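Side-chain contacts in AvrRxo1-ORF1 (Xanthomonas oryzae pv. oryzicola, PDB 4Z8T), which is a type III effector with a polynucleotide kinase domain, probably a P-loop phosphotransferase, and forms a complex with its partner protein AvrRxo1-ORF2: residues P188-L193 against K320-A325; V194-R199 against P206-P211; A285-V288 against E292-D295; R296-I301 against E305-T310; E315-K320 against A327-L332. All coordinates share one frame; numbering follows the deposited sequence.

Contact 1 (P188-L193 against K320-A325); sequences PLENSL and KSWSAA
L193 and E190, on helix 189-198, meet the indole of W322 in the first turn of helix 322-331. The two side chains use different parts of the ring system. L193 and W322 both hold CG beside the backbone N and anti to the carbonyl carbon, which turns the leucine onto one face of the ring. L193 CD1 stands 3.8 Å from the centroid of the W322 five-membered ring and 14° off the ring normal, which is a CH-pi contact. Its CB covers the six-membered part, with L193 CB 3.7 Å from W322 CE3. One leucine therefore spans both rings.

E190 approaches at the rim and crosses the indole at about a right angle. Its first torsion, an unusual -149°, brings E190 CG to 3.4 Å from W322 CZ2. The chain, extended beyond CG, then carries the carboxylate to the N-H. E190 OE2 lies near the ring plane and takes a weak hydrogen bond from W322 NE1, at 3.4 Å and 142°. The carboxylate plane is turned well away from that of the ring. The stronger partner of E190 is R296, which forms a salt bridge with OE1. The indole bond is thus a secondary hold on an acid already fixed by an arginine.

W322 follows the N-cap residue S321. S321 OG accepts from A324 N at 3.0 Å and closes the first turn of the helix. L293 also touches the buried indole, and Y210 packs on L193. This is buried helix-helix packing, joining the helix after strand 179-185 of the predicted P-loop-type core to the C-terminal helix 322-331.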
# COMPACT_ATOMS: atom_id res chain seq x y z
N PRO A 188 11.72 -5.89 -1.47
CA PRO A 188 10.35 -6.24 -1.09
C PRO A 188 10.33 -7.61 -0.42
O PRO A 188 11.18 -8.45 -0.72
CB PRO A 188 9.61 -6.31 -2.43
CG PRO A 188 10.39 -5.41 -3.33
CD PRO A 188 11.82 -5.50 -2.89
N LEU A 189 9.37 -7.81 0.48
CA LEU A 189 9.29 -9.06 1.23
C LEU A 189 9.24 -10.26 0.30
O LEU A 189 9.90 -11.26 0.55
CB LEU A 189 8.08 -9.05 2.15
CG LEU A 189 7.78 -10.33 2.94
CD1 LEU A 189 8.98 -10.80 3.75
CD2 LEU A 189 6.60 -10.05 3.88
N GLU A 190 8.45 -10.17 -0.76
CA GLU A 190 8.35 -11.28 -1.69
C GLU A 190 9.70 -11.62 -2.32
O GLU A 190 9.99 -12.80 -2.61
CB GLU A 190 7.31 -10.96 -2.77
CG GLU A 190 6.60 -12.17 -3.30
CD GLU A 190 5.32 -11.79 -4.03
OE1 GLU A 190 5.29 -10.72 -4.67
OE2 GLU A 190 4.33 -12.56 -3.94
N ASN A 191 10.55 -10.61 -2.53
CA ASN A 191 11.87 -10.88 -3.09
C ASN A 191 12.70 -11.69 -2.13
O ASN A 191 13.46 -12.56 -2.53
CB ASN A 191 12.61 -9.58 -3.44
CG ASN A 191 12.15 -8.98 -4.75
OD1 ASN A 191 11.02 -9.24 -5.20
ND2 ASN A 191 13.01 -8.17 -5.38
N SER A 192 12.58 -11.39 -0.84
CA SER A 192 13.30 -12.17 0.16
C SER A 192 12.78 -13.59 0.23
O SER A 192 13.55 -14.51 0.41
CB SER A 192 13.21 -11.52 1.55
OG SER A 192 14.03 -10.36 1.60
N LEU A 193 11.46 -13.76 0.08
CA LEU A 193 10.88 -15.09 0.16
C LEU A 193 11.39 -15.95 -1.00
O LEU A 193 11.82 -17.10 -0.79
CB LEU A 193 9.34 -15.02 0.15
CG LEU A 193 8.70 -14.26 1.33
CD1 LEU A 193 7.18 -14.10 1.11
CD2 LEU A 193 8.95 -14.95 2.66
N LYS A 320 1.72 -24.61 -2.97
CA LYS A 320 1.88 -24.35 -1.54
C LYS A 320 1.84 -22.84 -1.25
O LYS A 320 2.18 -22.03 -2.13
CB LYS A 320 3.19 -24.96 -1.03
CG LYS A 320 3.24 -26.49 -1.13
CD LYS A 320 4.46 -27.06 -0.40
CE LYS A 320 4.39 -28.58 -0.28
NZ LYS A 320 4.36 -29.26 -1.61
N SER A 321 1.42 -22.48 -0.05
CA SER A 321 1.46 -21.08 0.38
C SER A 321 2.91 -20.69 0.61
O SER A 321 3.76 -21.56 0.78
CB SER A 321 0.69 -20.87 1.68
OG SER A 321 1.30 -21.54 2.77
N TRP A 322 3.20 -19.39 0.63
CA TRP A 322 4.56 -18.96 0.97
C TRP A 322 5.00 -19.57 2.31
O TRP A 322 6.14 -20.01 2.45
CB TRP A 322 4.65 -17.44 1.10
CG TRP A 322 4.75 -16.66 -0.18
CD1 TRP A 322 3.88 -15.68 -0.61
CD2 TRP A 322 5.79 -16.73 -1.16
NE1 TRP A 322 4.32 -15.16 -1.80
CE2 TRP A 322 5.49 -15.78 -2.16
CE3 TRP A 322 6.95 -17.49 -1.28
CZ2 TRP A 322 6.30 -15.59 -3.27
CZ3 TRP A 322 7.75 -17.30 -2.39
CH2 TRP A 322 7.43 -16.36 -3.37
N SER A 323 4.11 -19.59 3.29
CA SER A 323 4.45 -20.11 4.61
C SER A 323 4.78 -21.59 4.55
O SER A 323 5.80 -22.03 5.06
CB SER A 323 3.30 -19.87 5.59
OG SER A 323 3.65 -20.35 6.87
N ALA A 324 3.93 -22.37 3.89
CA ALA A 324 4.18 -23.80 3.74
C ALA A 324 5.45 -24.10 2.94
O ALA A 324 6.22 -25.02 3.27
CB ALA A 324 2.98 -24.46 3.09
N ALA A 325 5.68 -23.31 1.89
CA ALA A 325 6.85 -23.46 1.04
C ALA A 325 8.14 -23.21 1.81
O ALA A 325 9.06 -24.03 1.79
CB ALA A 325 6.76 -22.51 -0.15

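Contact 2 (V194-R199 against P206-P211); sequences VGVLQR and PRPPYP. With SO4 (sulfate ion), chain E.
A sulfate-binding corner beside a probable P-loop is built here by R199 and P206, where the chain turns from helix 189-198 toward helix 210-222. R199 reaches it with an extended chain from CG to NE (chi2 173°). Its NH1 serves two acceptors, both at the edge of the guanidinium. One is P206 O, 2.9 Å from R199 NH1, with a nearly straight bond of 166°. The donor lies in the carbonyl plane, on a lone pair. The other is sulfate O4, also 2.9 Å from R199 NH1. R199 NH2 adds a weak bond to sulfate O1 at 3.1 Å. The backbone carbonyl of P206 thus helps fix the rotation of the guanidinium that holds the anion. The proline itself comes close to the ion, with P206 CG 3.5 Å from sulfate O4.

Packing closes the rest. V196 CG1 makes an apolar contact with P208 CD at 4.0 Å. R207 runs past the end of the helix, with its CD 3.4 Å from R199 O. Its bent chain then carries the guanidinium to H329 O and L332 O. P208 also packs on W97 of the AvrRxo1-ORF2 chain.

The same sulfate is bound by A75 N, in the probable Walker A loop. The ion probably comes from the crystallisation liquor. A backbone amide and an arginine meeting on one tetrahedral anion are consistent with a phosphate site of a P-loop kinase.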
# COMPACT_ATOMS: atom_id res chain seq x y z
N VAL A 194 11.38 -15.40 -2.21
CA VAL A 194 11.87 -16.21 -3.33
C VAL A 194 13.39 -16.38 -3.25
O VAL A 194 13.93 -17.40 -3.66
CB VAL A 194 11.40 -15.72 -4.70
CG1 VAL A 194 12.14 -14.50 -5.11
CG2 VAL A 194 11.57 -16.83 -5.75
N GLY A 195 14.07 -15.39 -2.68
CA GLY A 195 15.49 -15.50 -2.44
C GLY A 195 15.84 -16.67 -1.53
O GLY A 195 16.82 -17.38 -1.75
N VAL A 196 15.03 -16.87 -0.49
CA VAL A 196 15.24 -17.98 0.43
C VAL A 196 14.98 -19.32 -0.27
O VAL A 196 15.75 -20.27 -0.11
CB VAL A 196 14.37 -17.83 1.68
CG1 VAL A 196 14.40 -19.12 2.50
CG2 VAL A 196 14.89 -16.67 2.52
N LEU A 197 13.90 -19.39 -1.05
CA LEU A 197 13.59 -20.64 -1.76
C LEU A 197 14.66 -21.02 -2.77
O LEU A 197 14.82 -22.20 -3.08
CB LEU A 197 12.21 -20.56 -2.45
CG LEU A 197 10.99 -20.48 -1.52
CD1 LEU A 197 9.70 -20.49 -2.33
CD2 LEU A 197 10.97 -21.62 -0.49
N GLN A 198 15.40 -20.03 -3.29
CA GLN A 198 16.49 -20.29 -4.24
C GLN A 198 17.76 -20.80 -3.58
O GLN A 198 18.61 -21.38 -4.26
CB GLN A 198 16.84 -19.03 -5.03
CG GLN A 198 15.79 -18.67 -6.05
CD GLN A 198 16.08 -17.34 -6.71
OE1 GLN A 198 15.45 -16.33 -6.39
NE2 GLN A 198 17.02 -17.33 -7.64
N ARG A 199 17.90 -20.57 -2.28
CA ARG A 199 19.10 -21.04 -1.59
C ARG A 199 19.04 -22.54 -1.45
O ARG A 199 18.08 -23.08 -0.92
CB ARG A 199 19.21 -20.38 -0.20
CG ARG A 199 19.52 -18.91 -0.30
CD ARG A 199 19.46 -18.24 1.06
NE ARG A 199 19.98 -16.88 0.96
CZ ARG A 199 20.15 -16.07 2.00
NH1 ARG A 199 19.84 -16.48 3.21
NH2 ARG A 199 20.64 -14.86 1.80
N PRO A 206 21.54 -19.30 4.88
CA PRO A 206 20.43 -19.84 5.68
C PRO A 206 19.10 -19.89 4.95
O PRO A 206 18.81 -19.05 4.08
CB PRO A 206 20.35 -18.87 6.87
CG PRO A 206 21.05 -17.64 6.44
CD PRO A 206 22.09 -18.05 5.43
N ARG A 207 18.29 -20.88 5.31
CA ARG A 207 16.94 -21.06 4.77
C ARG A 207 15.93 -21.02 5.91
O ARG A 207 15.43 -22.05 6.34
CB ARG A 207 16.84 -22.41 4.04
CG ARG A 207 17.76 -22.52 2.83
CD ARG A 207 17.96 -23.97 2.41
NE ARG A 207 18.91 -24.67 3.27
CZ ARG A 207 18.58 -25.67 4.08
NH1 ARG A 207 17.32 -26.08 4.16
NH2 ARG A 207 19.51 -26.26 4.83
N PRO A 208 15.61 -19.82 6.39
CA PRO A 208 14.68 -19.71 7.53
C PRO A 208 13.23 -19.86 7.11
O PRO A 208 12.91 -19.73 5.92
CB PRO A 208 14.92 -18.28 8.04
CG PRO A 208 15.42 -17.54 6.85
CD PRO A 208 16.22 -18.52 6.05
N PRO A 209 12.36 -20.14 8.09
CA PRO A 209 10.92 -20.21 7.83
C PRO A 209 10.32 -18.82 7.66
O PRO A 209 10.99 -17.81 7.95
CB PRO A 209 10.38 -20.89 9.09
CG PRO A 209 11.34 -20.49 10.17
CD PRO A 209 12.69 -20.47 9.49
N TYR A 210 9.08 -18.78 7.19
CA TYR A 210 8.40 -17.53 6.90
C TYR A 210 8.43 -16.47 8.02
O TYR A 210 8.72 -15.30 7.73
CB TYR A 210 6.94 -17.79 6.46
CG TYR A 210 6.23 -16.55 5.96
CD1 TYR A 210 5.62 -15.67 6.85
CD2 TYR A 210 6.18 -16.26 4.61
CE1 TYR A 210 4.99 -14.54 6.41
CE2 TYR A 210 5.53 -15.11 4.16
CZ TYR A 210 4.95 -14.26 5.06
OH TYR A 210 4.30 -13.12 4.64
N PRO A 211 8.10 -16.83 9.27
CA PRO A 211 8.03 -15.78 10.29
C PRO A 211 9.35 -15.02 10.48
O PRO A 211 9.33 -13.82 10.80
CB PRO A 211 7.69 -16.55 11.57
CG PRO A 211 6.97 -17.77 11.09
CD PRO A 211 7.70 -18.15 9.83
S SO4 E . 21.27 -13.34 4.95
O1 SO4 E . 22.42 -13.74 4.13
O2 SO4 E . 20.63 -12.21 4.28
O3 SO4 E . 21.79 -12.91 6.25
O4 SO4 E . 20.36 -14.46 5.17

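Contact 3 (A285-V288 against E292-D295); sequences ADKV and ELID
The loop residues K287 and V288 run in an extended course past the first turns of helix 291-298, which carries L293. The nearest backbones are those of V288 and L293, with CA atoms 8.0 Å apart. Side chains bridge this gap.

The side chains of K287 and L293 overlap side by side, pointing opposite ways. The lysine chain leaves anti to its amide nitrogen (chi1 179°), then bends at chi2 and chi4. The bends fold it back along its own loop. K287 CG comes within 3.8 Å of L293 CD1, and K287 NZ within 3.5 Å of the same methyl. V288 O is also close, 3.7 Å from L293 CD1. One leucine methyl therefore rests against both the lysine chain and the carbonyl.

The fold of the lysine returns its ammonium to the next residue. K287 NZ donates to V288 O at a short 2.6 Å, with the donor tilted 25° from the carbonyl plane. D290 offers NZ a long, weak ion pair, and its OD1 also accepts from L293 N. W322 packs on both K287 and L293. E292 of the second subunit packs on D295.

The chemistry is mixed. The methylenes of K287 supply apolar packing, while its ammonium is tied down beside the leucine. A positive charge near a helix start is probably unfavourable by itself. The carbonyl of V288 and the carboxylate of D290 would offset it.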
# COMPACT_ATOMS: atom_id res chain seq x y z
N ALA A 285 1.53 -14.69 3.97
CA ALA A 285 1.89 -16.04 4.39
C ALA A 285 1.00 -17.09 3.73
O ALA A 285 1.45 -18.20 3.44
CB ALA A 285 1.81 -16.16 5.89
N ASP A 286 -0.26 -16.72 3.48
CA ASP A 286 -1.24 -17.66 2.93
C ASP A 286 -1.35 -17.64 1.41
O ASP A 286 -2.03 -18.48 0.82
CB ASP A 286 -2.61 -17.43 3.57
CG ASP A 286 -2.63 -17.68 5.06
OD1 ASP A 286 -1.92 -18.60 5.52
OD2 ASP A 286 -3.34 -16.95 5.78
N LYS A 287 -0.69 -16.68 0.77
CA LYS A 287 -0.68 -16.59 -0.69
C LYS A 287 -0.10 -17.85 -1.33
O LYS A 287 0.99 -18.31 -0.96
CB LYS A 287 0.13 -15.36 -1.14
CG LYS A 287 0.22 -15.18 -2.63
CD LYS A 287 -1.16 -14.99 -3.24
CE LYS A 287 -1.11 -14.89 -4.76
NZ LYS A 287 -0.69 -16.18 -5.39
N VAL A 288 -0.82 -18.43 -2.29
CA VAL A 288 -0.39 -19.67 -2.91
C VAL A 288 0.52 -19.43 -4.11
O VAL A 288 0.23 -18.61 -4.99
CB VAL A 288 -1.60 -20.54 -3.33
CG1 VAL A 288 -1.15 -21.69 -4.22
CG2 VAL A 288 -2.29 -21.07 -2.09
N GLU A 292 0.35 -18.13 -11.98
CA GLU A 292 0.26 -16.68 -12.11
C GLU A 292 1.36 -15.98 -11.33
O GLU A 292 2.05 -15.11 -11.86
CB GLU A 292 -1.11 -16.19 -11.66
CG GLU A 292 -1.24 -14.67 -11.52
CD GLU A 292 -0.56 -13.91 -12.65
OE1 GLU A 292 -0.72 -14.28 -13.83
OE2 GLU A 292 0.15 -12.93 -12.33
N LEU A 293 1.52 -16.37 -10.07
CA LEU A 293 2.55 -15.79 -9.20
C LEU A 293 3.94 -15.96 -9.81
O LEU A 293 4.73 -15.02 -9.86
CB LEU A 293 2.49 -16.40 -7.79
CG LEU A 293 3.47 -15.90 -6.71
CD1 LEU A 293 2.83 -15.96 -5.33
CD2 LEU A 293 4.77 -16.69 -6.70
N ILE A 294 4.24 -17.17 -10.28
CA ILE A 294 5.54 -17.42 -10.90
C ILE A 294 5.71 -16.55 -12.14
O ILE A 294 6.74 -15.91 -12.32
CB ILE A 294 5.74 -18.92 -11.22
CG1 ILE A 294 5.65 -19.74 -9.93
CG2 ILE A 294 7.07 -19.14 -11.89
CD1 ILE A 294 5.65 -21.24 -10.14
N ASP A 295 4.68 -16.49 -12.99
CA ASP A 295 4.71 -15.60 -14.15
C ASP A 295 4.84 -14.14 -13.74
O ASP A 295 5.54 -13.37 -14.40
CB ASP A 295 3.45 -15.77 -15.00
CG ASP A 295 3.39 -17.12 -15.69
OD1 ASP A 295 4.42 -17.83 -15.70
OD2 ASP A 295 2.31 -17.45 -16.23

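Contact 4 (R296-I301 against E305-T310); sequences RLENNI and ERAAKT
This is the closing contact of a helical hairpin, in which E298 of helix 291-298 and I301 in the turn that follows pack on A307 and T310 of helix 304-315. The connection is short. A type I beta turn from E298 to I301 starts the reversal, with I301 N bonded to E298 O at 3.1 Å.

I301 fills the angle between the two arms. Its two branches part at CB and do different work. CG2 points away from the residue's own amide nitrogen and settles on the start of the second helix. It lies 3.7 Å from A307 N and 3.9 Å from A307 CB. The other branch ends in CD1, which meets T310 tip to tip. There I301 CD1 is 3.6 Å from T310 OG1 and 3.8 Å from T310 CG2.

The T310 hydroxyl is occupied within its own helix. T310 OG1 donates to R306 O at 2.8 Å, from 38° above the carbonyl plane. T310 N reaches the same oxygen from the opposite face of that plane. The hydroxyl bond helps fix the threonine rotation (chi1 -63°). OG1 and CG2 both face I301 CD1.

E298 bends at chi2 (-79°) and brings its carboxylate across to the second helix. E298 OE2 lies 3.6 Å from T310 CB. Its OE1 forms a salt bridge with R311 of that helix, so a charge pair joins the arms as well. N299, in the turn, packs on E292 of the second subunit. Small residues on one arm, met by a branched apolar chain from the linker, form a compact alpha-alpha hairpin.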
# COMPACT_ATOMS: atom_id res chain seq x y z
N ARG A 296 4.16 -13.75 -12.67
CA ARG A 296 4.21 -12.36 -12.20
C ARG A 296 5.62 -11.97 -11.79
O ARG A 296 6.10 -10.90 -12.15
CB ARG A 296 3.25 -12.13 -11.03
CG ARG A 296 3.36 -10.73 -10.42
CD ARG A 296 2.25 -10.44 -9.44
NE ARG A 296 2.17 -11.41 -8.35
CZ ARG A 296 2.89 -11.37 -7.24
NH1 ARG A 296 3.78 -10.39 -7.05
NH2 ARG A 296 2.74 -12.30 -6.30
N LEU A 297 6.29 -12.85 -11.04
CA LEU A 297 7.68 -12.60 -10.64
C LEU A 297 8.65 -12.68 -11.82
O LEU A 297 9.58 -11.88 -11.92
CB LEU A 297 8.11 -13.55 -9.53
CG LEU A 297 7.38 -13.35 -8.20
CD1 LEU A 297 7.85 -14.33 -7.15
CD2 LEU A 297 7.58 -11.93 -7.71
N GLU A 298 8.42 -13.63 -12.72
CA GLU A 298 9.26 -13.76 -13.90
C GLU A 298 9.17 -12.54 -14.81
O GLU A 298 10.13 -12.20 -15.49
CB GLU A 298 8.90 -15.03 -14.68
CG GLU A 298 9.26 -16.31 -13.97
CD GLU A 298 10.73 -16.66 -14.09
OE1 GLU A 298 11.18 -16.94 -15.22
OE2 GLU A 298 11.43 -16.68 -13.05
N ASN A 299 8.00 -11.88 -14.82
CA ASN A 299 7.77 -10.73 -15.69
C ASN A 299 8.72 -9.57 -15.38
O ASN A 299 8.99 -8.74 -16.25
CB ASN A 299 6.32 -10.25 -15.56
CG ASN A 299 5.90 -9.31 -16.68
OD1 ASN A 299 6.21 -9.55 -17.85
ND2 ASN A 299 5.19 -8.25 -16.33
N ASN A 300 9.22 -9.52 -14.15
CA ASN A 300 10.13 -8.45 -13.73
C ASN A 300 11.56 -8.91 -13.51
O ASN A 300 12.36 -8.25 -12.83
CB ASN A 300 9.59 -7.72 -12.49
CG ASN A 300 8.36 -6.89 -12.79
OD1 ASN A 300 7.31 -7.05 -12.17
ND2 ASN A 300 8.49 -5.98 -13.75
N ILE A 301 11.90 -10.06 -14.07
CA ILE A 301 13.27 -10.52 -14.02
C ILE A 301 13.75 -10.74 -15.46
O ILE A 301 13.25 -11.61 -16.16
CB ILE A 301 13.40 -11.84 -13.23
CG1 ILE A 301 12.86 -11.67 -11.81
CG2 ILE A 301 14.85 -12.27 -13.19
CD1 ILE A 301 12.75 -12.97 -11.01
N GLU A 305 19.75 -16.27 -16.29
CA GLU A 305 20.13 -17.19 -15.22
C GLU A 305 19.27 -16.98 -13.98
O GLU A 305 18.79 -17.94 -13.38
CB GLU A 305 21.61 -17.02 -14.85
CG GLU A 305 22.02 -17.85 -13.63
CD GLU A 305 23.33 -17.40 -13.01
OE1 GLU A 305 23.96 -18.22 -12.30
OE2 GLU A 305 23.74 -16.24 -13.22
N ARG A 306 19.10 -15.72 -13.59
CA ARG A 306 18.28 -15.38 -12.42
C ARG A 306 16.82 -15.80 -12.64
O ARG A 306 16.19 -16.35 -11.75
CB ARG A 306 18.37 -13.88 -12.11
CG ARG A 306 19.41 -13.53 -11.03
CD ARG A 306 20.09 -12.17 -11.23
NE ARG A 306 19.16 -11.05 -11.39
CZ ARG A 306 19.45 -9.77 -11.12
NH1 ARG A 306 20.65 -9.44 -10.65
NH2 ARG A 306 18.54 -8.83 -11.30
N ALA A 307 16.31 -15.57 -13.85
CA ALA A 307 14.93 -15.93 -14.13
C ALA A 307 14.74 -17.44 -14.03
O ALA A 307 13.78 -17.91 -13.44
CB ALA A 307 14.52 -15.41 -15.51
N ALA A 308 15.67 -18.19 -14.62
CA ALA A 308 15.59 -19.66 -14.58
C ALA A 308 15.66 -20.21 -13.17
O ALA A 308 14.91 -21.11 -12.81
CB ALA A 308 16.69 -20.26 -15.43
N LYS A 309 16.56 -19.66 -12.36
CA LYS A 309 16.71 -20.13 -10.99
C LYS A 309 15.51 -19.76 -10.12
O LYS A 309 15.11 -20.54 -9.26
CB LYS A 309 18.01 -19.58 -10.38
CG LYS A 309 19.25 -20.16 -11.05
CD LYS A 309 20.53 -19.51 -10.53
CE LYS A 309 21.75 -20.26 -11.06
NZ LYS A 309 23.04 -19.62 -10.68
N THR A 310 14.95 -18.59 -10.35
CA THR A 310 13.77 -18.15 -9.61
C THR A 310 12.63 -19.10 -9.93
O THR A 310 11.95 -19.60 -9.05
CB THR A 310 13.38 -16.72 -10.01
OG1 THR A 310 14.45 -15.82 -9.65
CG2 THR A 310 12.09 -16.30 -9.32

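Contact 5 (E315-K320 against A327-L332); sequences EKYSGK and AAHSEL
Y317, in the loop joining helix 304-315 to helix 322-331, packs its ring against A328 and H329 of the second helix. The loop is made of two overlapping beta turns. A type I turn runs from E315 to S318, and a type II turn from Y317 to K320.

Y317 has the largest buried surface. Its side chain stands with CG anti to the carbonyl carbon (chi1 -61°), which aims the ring at the helix. Y317 CE1 lies 3.8 Å from A328 CB. The phenol end reaches H329, and the two side chains cross at about a right angle. H329 ND1 donates to Y317 OH at 3.1 Å and 147°. The hydroxyl lies in the imidazole plane, at the ring edge. The ring planes are 86° apart, with centroids separated by 5.7 Å.

H329 is held from its other nitrogen too. NE2 is bonded to R199 O, its stronger partner. If both nitrogens donate, the imidazole would carry both protons and probably a positive charge. These two bonds fix the ring rotation between the loop and the end of helix 189-198. L197 packs on both Y317 and H329. Beyond the phenol, L332 CD1 lies 3.9 Å from Y317 OH.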
# COMPACT_ATOMS: atom_id res chain seq x y z
N GLU A 315 8.76 -23.46 -8.66
CA GLU A 315 8.01 -24.60 -9.19
C GLU A 315 8.06 -25.80 -8.24
O GLU A 315 7.10 -26.57 -8.14
CB GLU A 315 8.51 -25.00 -10.59
CG GLU A 315 8.25 -23.96 -11.68
CD GLU A 315 6.81 -23.94 -12.18
OE1 GLU A 315 5.99 -24.75 -11.69
OE2 GLU A 315 6.50 -23.12 -13.07
N LYS A 316 9.17 -25.92 -7.51
CA LYS A 316 9.34 -27.00 -6.53
C LYS A 316 8.26 -26.94 -5.45
O LYS A 316 7.92 -27.97 -4.86
CB LYS A 316 10.75 -26.96 -5.93
CG LYS A 316 11.84 -27.20 -6.97
CD LYS A 316 13.26 -27.19 -6.42
CE LYS A 316 14.27 -27.42 -7.56
NZ LYS A 316 15.70 -27.25 -7.15
N TYR A 317 7.72 -25.75 -5.22
CA TYR A 317 6.71 -25.54 -4.20
C TYR A 317 5.39 -25.04 -4.78
O TYR A 317 4.59 -24.42 -4.09
CB TYR A 317 7.25 -24.60 -3.11
CG TYR A 317 8.47 -25.18 -2.44
CD1 TYR A 317 8.33 -26.15 -1.45
CD2 TYR A 317 9.75 -24.81 -2.82
CE1 TYR A 317 9.44 -26.70 -0.84
CE2 TYR A 317 10.87 -25.37 -2.22
CZ TYR A 317 10.70 -26.31 -1.23
OH TYR A 317 11.79 -26.88 -0.62
N SER A 318 5.16 -25.34 -6.05
CA SER A 318 3.91 -24.96 -6.71
C SER A 318 2.71 -25.54 -5.94
O SER A 318 2.74 -26.70 -5.53
CB SER A 318 3.90 -25.45 -8.16
OG SER A 318 3.02 -24.68 -8.96
N GLY A 319 1.68 -24.72 -5.73
CA GLY A 319 0.51 -25.15 -4.99
C GLY A 319 0.55 -24.94 -3.49
O GLY A 319 -0.47 -25.10 -2.80
N LYS A 320 1.72 -24.61 -2.97
CA LYS A 320 1.88 -24.35 -1.54
C LYS A 320 1.84 -22.84 -1.25
O LYS A 320 2.18 -22.03 -2.13
CB LYS A 320 3.19 -24.96 -1.03
CG LYS A 320 3.24 -26.49 -1.13
CD LYS A 320 4.46 -27.06 -0.40
CE LYS A 320 4.39 -28.58 -0.28
NZ LYS A 320 4.36 -29.26 -1.61
N ALA A 327 8.54 -23.30 4.97
CA ALA A 327 8.63 -24.26 6.07
C ALA A 327 9.26 -25.55 5.58
O ALA A 327 10.19 -26.07 6.20
CB ALA A 327 7.25 -24.52 6.66
N ALA A 328 8.77 -26.05 4.46
CA ALA A 328 9.31 -27.27 3.86
C ALA A 328 10.76 -27.09 3.44
O ALA A 328 11.60 -27.96 3.66
CB ALA A 328 8.45 -27.70 2.68
N HIS A 329 11.06 -25.94 2.84
CA HIS A 329 12.41 -25.66 2.36
C HIS A 329 13.39 -25.54 3.51
O HIS A 329 14.56 -25.90 3.38
CB HIS A 329 12.40 -24.35 1.57
CG HIS A 329 13.68 -24.09 0.83
ND1 HIS A 329 14.13 -24.93 -0.17
CD2 HIS A 329 14.59 -23.09 0.93
CE1 HIS A 329 15.27 -24.46 -0.64
NE2 HIS A 329 15.57 -23.35 0.01
N SER A 330 12.91 -25.02 4.63
CA SER A 330 13.77 -24.81 5.79
C SER A 330 14.13 -26.12 6.46
O SER A 330 15.21 -26.25 7.05
CB SER A 330 13.05 -23.90 6.79
OG SER A 330 13.90 -23.65 7.89
N GLU A 331 13.23 -27.09 6.35
CA GLU A 331 13.39 -28.38 7.02
C GLU A 331 14.41 -29.30 6.34
O GLU A 331 14.84 -30.29 6.93
CB GLU A 331 12.03 -29.09 7.13
CG GLU A 331 11.12 -28.51 8.20
CD GLU A 331 9.68 -28.97 8.05
OE1 GLU A 331 9.43 -29.95 7.31
OE2 GLU A 331 8.79 -28.34 8.66
N LEU A 332 14.78 -28.98 5.11
CA LEU A 332 15.81 -29.74 4.42
C LEU A 332 17.16 -29.62 5.13
O LEU A 332 17.53 -28.55 5.62
CB LEU A 332 15.96 -29.25 2.98
CG LEU A 332 14.71 -29.37 2.11
CD1 LEU A 332 14.96 -28.81 0.72
CD2 LEU A 332 14.28 -30.82 2.04

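How the contacts relate
The five contacts lie on the same side of the chain's centre. Contacts 1 and 2 share helix 189-198, and their centres are about 8 Å apart. L197 CD1 of contact 2 packs 3.7 Å from W322 CZ3. Contact 3 joins contact 1 through W322 N and K287 O, 2.9 Å apart. Contact 4 meets contact 2 where V194 CG2 packs 3.6 Å from T310 CG2. Contact 5 meets contact 2 where S330 OG lies 2.7 Å from R207 O. Through H329 it also holds the backbone of the arginine whose side chain binds sulfate near the probable P-loop. Contacts 3 and 4 also touch the second subunit, while contacts 2 and 5 touch AvrRxo1-ORF2.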